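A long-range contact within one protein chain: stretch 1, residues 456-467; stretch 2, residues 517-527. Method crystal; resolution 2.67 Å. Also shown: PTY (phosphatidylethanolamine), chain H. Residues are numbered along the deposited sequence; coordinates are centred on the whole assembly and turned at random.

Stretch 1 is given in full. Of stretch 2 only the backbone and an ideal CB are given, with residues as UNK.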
# COMPACT_ATOMS: atom_id res chain seq x y z
N ARG A 456 18.58 -24.13 20.76
CA ARG A 456 18.32 -24.94 19.58
C ARG A 456 19.25 -24.46 18.48
O ARG A 456 20.23 -23.75 18.73
CB ARG A 456 16.85 -24.87 19.17
CG ARG A 456 16.00 -25.65 20.13
CD ARG A 456 15.70 -26.99 19.53
NE ARG A 456 14.61 -27.67 20.21
CZ ARG A 456 14.71 -28.91 20.68
NH1 ARG A 456 15.85 -29.57 20.54
NH2 ARG A 456 13.69 -29.48 21.30
N GLY A 457 18.96 -24.89 17.25
CA GLY A 457 19.68 -24.47 16.06
C GLY A 457 19.79 -22.97 15.80
O GLY A 457 20.73 -22.55 15.12
N TYR A 458 18.86 -22.19 16.34
CA TYR A 458 18.57 -20.85 15.83
C TYR A 458 19.70 -19.85 16.07
O TYR A 458 20.09 -19.59 17.22
CB TYR A 458 17.25 -20.34 16.41
CG TYR A 458 16.15 -21.38 16.37
CD1 TYR A 458 15.83 -22.04 15.18
CD2 TYR A 458 15.44 -21.71 17.52
CE1 TYR A 458 14.84 -23.01 15.14
CE2 TYR A 458 14.45 -22.67 17.49
CZ TYR A 458 14.15 -23.31 16.30
OH TYR A 458 13.15 -24.25 16.29
N THR A 459 20.22 -19.31 14.97
CA THR A 459 21.27 -18.30 14.96
C THR A 459 20.75 -17.01 15.60
O THR A 459 19.54 -16.79 15.71
CB THR A 459 21.71 -18.03 13.51
OG1 THR A 459 21.63 -19.25 12.76
CG2 THR A 459 23.16 -17.54 13.45
N LEU A 460 21.71 -16.15 16.01
CA LEU A 460 21.43 -15.05 16.94
C LEU A 460 20.47 -14.03 16.35
O LEU A 460 19.70 -13.39 17.08
CB LEU A 460 22.75 -14.39 17.39
CG LEU A 460 22.63 -13.48 18.62
CD1 LEU A 460 22.37 -14.31 19.86
CD2 LEU A 460 23.86 -12.61 18.82
N GLY A 461 20.46 -13.90 15.02
CA GLY A 461 19.35 -13.31 14.29
C GLY A 461 17.99 -13.92 14.57
O GLY A 461 17.09 -13.22 15.05
N ALA A 462 17.83 -15.22 14.29
CA ALA A 462 16.53 -15.88 14.46
C ALA A 462 16.14 -16.02 15.93
O ALA A 462 14.98 -15.81 16.30
CB ALA A 462 16.55 -17.25 13.78
N SER A 463 17.10 -16.39 16.79
CA SER A 463 16.81 -16.52 18.21
C SER A 463 16.54 -15.17 18.87
O SER A 463 15.68 -15.07 19.76
CB SER A 463 17.96 -17.24 18.91
OG SER A 463 19.19 -16.93 18.34
N PHE A 464 17.22 -14.11 18.42
CA PHE A 464 16.95 -12.79 18.95
C PHE A 464 15.61 -12.26 18.45
O PHE A 464 14.93 -11.52 19.15
CB PHE A 464 18.07 -11.82 18.57
CG PHE A 464 17.81 -10.41 19.00
CD1 PHE A 464 17.65 -10.12 20.34
CD2 PHE A 464 17.60 -9.41 18.06
CE1 PHE A 464 17.37 -8.83 20.75
CE2 PHE A 464 17.31 -8.13 18.47
CZ PHE A 464 17.19 -7.83 19.82
N ALA A 465 15.21 -12.64 17.23
CA ALA A 465 13.88 -12.30 16.74
C ALA A 465 12.79 -13.01 17.53
O ALA A 465 11.72 -12.44 17.77
CB ALA A 465 13.77 -12.62 15.26
N LEU A 466 13.04 -14.27 17.91
CA LEU A 466 12.15 -14.97 18.84
C LEU A 466 12.06 -14.24 20.18
O LEU A 466 10.97 -14.12 20.76
CB LEU A 466 12.65 -16.40 19.06
CG LEU A 466 11.85 -17.31 20.00
CD1 LEU A 466 10.36 -17.36 19.66
CD2 LEU A 466 12.44 -18.71 20.06
N GLY A 467 13.21 -13.75 20.67
CA GLY A 467 13.23 -12.95 21.88
C GLY A 467 12.43 -11.66 21.75
O GLY A 467 11.72 -11.26 22.68
N UNK A 517 7.47 -9.68 12.29
CA UNK A 517 8.91 -9.56 12.51
C UNK A 517 9.58 -10.91 12.75
O UNK A 517 10.63 -11.21 12.15
CB UNK A 517 9.18 -8.64 13.70
N UNK A 518 8.94 -11.75 13.59
CA UNK A 518 9.39 -13.15 13.75
C UNK A 518 9.36 -13.91 12.43
O UNK A 518 10.33 -14.59 12.09
CB UNK A 518 8.52 -13.88 14.78
N UNK A 519 8.24 -13.83 11.70
CA UNK A 519 8.06 -14.60 10.46
C UNK A 519 9.06 -14.19 9.38
O UNK A 519 9.63 -15.05 8.69
CB UNK A 519 6.63 -14.42 9.93
N UNK A 520 9.33 -12.89 9.26
CA UNK A 520 10.26 -12.39 8.25
C UNK A 520 11.69 -12.78 8.58
O UNK A 520 12.42 -13.25 7.70
CB UNK A 520 10.15 -10.87 8.13
N UNK A 521 12.10 -12.69 9.86
CA UNK A 521 13.47 -13.07 10.19
C UNK A 521 13.67 -14.58 10.09
O UNK A 521 14.73 -15.04 9.62
CB UNK A 521 13.83 -12.59 11.60
N UNK A 522 12.65 -15.37 10.44
CA UNK A 522 12.75 -16.82 10.33
C UNK A 522 12.74 -17.30 8.88
O UNK A 522 13.40 -18.30 8.54
CB UNK A 522 11.60 -17.48 11.10
N UNK A 523 11.98 -16.63 7.99
CA UNK A 523 11.97 -17.01 6.58
C UNK A 523 13.19 -16.48 5.84
O UNK A 523 13.66 -17.10 4.87
CB UNK A 523 10.69 -16.50 5.91
N UNK A 524 13.70 -15.31 6.23
CA UNK A 524 14.90 -14.75 5.62
C UNK A 524 16.14 -15.56 5.97
O UNK A 524 17.01 -15.77 5.12
CB UNK A 524 15.09 -13.30 6.06
N UNK A 525 16.25 -15.99 7.23
CA UNK A 525 17.40 -16.79 7.63
C UNK A 525 17.36 -18.19 7.02
O UNK A 525 18.34 -18.65 6.41
CB UNK A 525 17.46 -16.89 9.16
N UNK A 526 16.23 -18.88 7.17
CA UNK A 526 16.19 -20.33 7.05
C UNK A 526 15.52 -20.81 5.77
O UNK A 526 14.52 -21.52 5.81
CB UNK A 526 15.46 -20.93 8.26
N UNK A 527 16.11 -20.50 4.63
CA UNK A 527 15.45 -20.91 3.40
C UNK A 527 16.43 -21.61 2.47
O UNK A 527 17.60 -21.22 2.37
CB UNK A 527 14.82 -19.70 2.70
C1 PTY H . 20.27 -12.89 8.39
C2 PTY H . 24.50 -7.67 9.64
C3 PTY H . 24.90 -9.08 10.05
O4 PTY H . 19.07 -12.54 7.77
C5 PTY H . 21.70 -12.46 10.39
C6 PTY H . 20.39 -12.12 9.70
O7 PTY H . 19.31 -12.43 10.54
C8 PTY H . 18.47 -11.34 10.79
O10 PTY H . 17.38 -11.31 10.33
C11 PTY H . 18.99 -10.19 11.65
C12 PTY H . 18.19 -10.05 12.94
C13 PTY H . 19.13 -9.56 14.05
C14 PTY H . 19.43 -8.08 13.86
C15 PTY H . 20.30 -7.56 15.01
C16 PTY H . 19.51 -6.65 15.95
C17 PTY H . 20.36 -6.41 17.21
C18 PTY H . 19.69 -5.43 18.19
C19 PTY H . 20.41 -5.53 19.54
C20 PTY H . 19.53 -5.12 20.72
C21 PTY H . 20.11 -5.69 22.02
C22 PTY H . 20.57 -4.58 22.97
C23 PTY H . 21.01 -5.17 24.32
C24 PTY H . 20.98 -4.10 25.41
C25 PTY H . 21.00 -4.76 26.79
C26 PTY H . 20.07 -3.99 27.72
C27 PTY H . 20.90 -3.17 28.70
C28 PTY H . 20.08 -1.98 29.20
C29 PTY H . 19.92 -0.98 28.06
C30 PTY H . 19.16 -12.30 6.40
C31 PTY H . 18.21 -11.30 5.72
O30 PTY H . 19.97 -12.86 5.75
C32 PTY H . 17.48 -10.47 6.78
C33 PTY H . 16.59 -9.44 6.08
C34 PTY H . 16.32 -8.28 7.05
C35 PTY H . 15.37 -8.76 8.14
C36 PTY H . 14.18 -7.80 8.21
C37 PTY H . 13.66 -7.72 9.64
C38 PTY H . 12.53 -6.69 9.66
C39 PTY H . 11.58 -7.00 10.81
C40 PTY H . 10.23 -6.35 10.53
C41 PTY H . 9.77 -5.67 11.81
C42 PTY H . 8.35 -5.13 11.64
C43 PTY H . 8.38 -3.96 10.66
C44 PTY H . 7.09 -3.16 10.75
P1 PTY H . 24.11 -11.56 9.78
O11 PTY H . 23.80 -9.95 9.91
O12 PTY H . 24.71 -12.07 11.07
O13 PTY H . 25.10 -11.78 8.67
O14 PTY H . 22.73 -12.40 9.44
N1 PTY H . 25.52 -6.71 10.05

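The helix of stretch 2 runs nearly antiparallel to helix 460-467 (168° between axes, 9.0 Å at closest approach), so successive turns meet stretch 1 in reverse order.

Position 517 has CA-to-CB sideways, and an ideal CB finds nothing of stretch 1 nearby. Stretch 1 sets no demand here, but the lipid tail is close, which leaves little room for a large side chain in that direction; Gly 517 is deposited, and its CA lies 4.0 Å from PTY C40.

At 518 the bond also points sideways, with the ideal CB 4.6 Å from Ala 465 O. Leu 466 offers an apolar branch within reach, so a medium or long aliphatic chain suits. The residue is Leu 518; its end comes nearer, CD1 lying 3.9 Å from Leu 466 CD1.

Positions 519, 520, 523 and 524 direct their CB atoms out of reach of stretch 1, which constrains none of them. They are Ala 519, Ile 520, Ser 523 and Gln 524; Gln 524 OE1 approaches PTY C31 at 3.5 Å.

Position 521 points toward stretch 1, and its ideal CB is already 3.7 Å from Ala 465 CB. So tight an approach favours a small residue: alanine, glycine or perhaps serine. Ala 521 packs methyl to methyl against Ala 465.

At 522 the bond is sideways and the ideal CB touches nothing of stretch 1, but Ala 462, Leu 466 and the Tyr 458 ring form an apolar surface beyond. A large side chain is needed to reach it, aromatic or long aliphatic. Phe 522 turns its ring back: Ala 462 CB sits 4.2 Å from the ring centroid, 13° off the normal, a CH-pi contact over the face. The ring edge meets the face of Tyr 458, with centroids 5.5 Å apart and planes at 71°.

Position 525 points toward stretch 1, its ideal CB 4.7 Å from Ala 462 CB, with the lipid nearby. A small or beta-branched residue suits. Thr 525 places CG2 3.5 Å from PTY O7; its OG1 donates a very short 2.4 Å hydrogen bond to Ala 521 O.

At 526, phi/psi of -107/64 leaves the helix. The bond points toward stretch 1, but the donors Thr 459 N and OG1 lie well beyond the ideal CB, OG1 7.8 Å from it. A long side chain ending in an acceptor suits. Tyr 526 OH accepts hydrogen bonds from Thr 459 N (3.1 Å, 159°) and from Thr 459 OG1 (3.1 Å), and its CE2 packs 3.8 Å from Ala 462 CB.

Position 527, extended at -131/138, is unconstrained by stretch 1; Arg 527 bonds elsewhere in the structure.

Stretch 2, residues 517-527: GLAIAFSQTYR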
# COMPACT_ATOMS: atom_id res chain seq x y z
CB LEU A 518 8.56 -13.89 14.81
CG LEU A 518 8.92 -15.36 15.16
CD1 LEU A 518 8.69 -15.65 16.62
CD2 LEU A 518 8.13 -16.44 14.38
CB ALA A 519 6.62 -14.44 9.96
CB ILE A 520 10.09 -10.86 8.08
CG1 ILE A 520 8.62 -10.57 7.72
CG2 ILE A 520 11.10 -10.27 7.07
CD1 ILE A 520 8.33 -9.20 7.21
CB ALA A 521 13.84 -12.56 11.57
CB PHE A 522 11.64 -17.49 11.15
CG PHE A 522 12.05 -17.86 12.56
CD1 PHE A 522 11.90 -16.96 13.60
CD2 PHE A 522 12.60 -19.10 12.82
CE1 PHE A 522 12.28 -17.29 14.89
CE2 PHE A 522 12.99 -19.44 14.10
CZ PHE A 522 12.82 -18.53 15.14
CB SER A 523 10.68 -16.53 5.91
OG SER A 523 10.54 -15.13 5.97
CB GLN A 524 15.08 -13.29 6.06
CG GLN A 524 14.32 -12.27 5.22
CD GLN A 524 14.68 -12.33 3.74
OE1 GLN A 524 15.85 -12.45 3.38
NE2 GLN A 524 13.67 -12.24 2.88
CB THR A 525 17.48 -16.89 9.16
OG1 THR A 525 16.16 -16.97 9.72
CG2 THR A 525 18.21 -15.69 9.75
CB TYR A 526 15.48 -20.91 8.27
CG TYR A 526 16.37 -20.89 9.45
CD1 TYR A 526 17.70 -21.27 9.31
CD2 TYR A 526 15.90 -20.54 10.71
CE1 TYR A 526 18.54 -21.26 10.37
CE2 TYR A 526 16.75 -20.52 11.79
CZ TYR A 526 18.07 -20.90 11.60
OH TYR A 526 18.98 -20.91 12.62
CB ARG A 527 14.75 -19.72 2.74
CG ARG A 527 15.46 -18.88 1.72
CD ARG A 527 14.44 -17.93 1.12
NE ARG A 527 14.54 -17.85 -0.32
CZ ARG A 527 13.59 -17.35 -1.11
NH1 ARG A 527 13.71 -17.42 -2.42
NH2 ARG A 527 12.47 -16.88 -0.57
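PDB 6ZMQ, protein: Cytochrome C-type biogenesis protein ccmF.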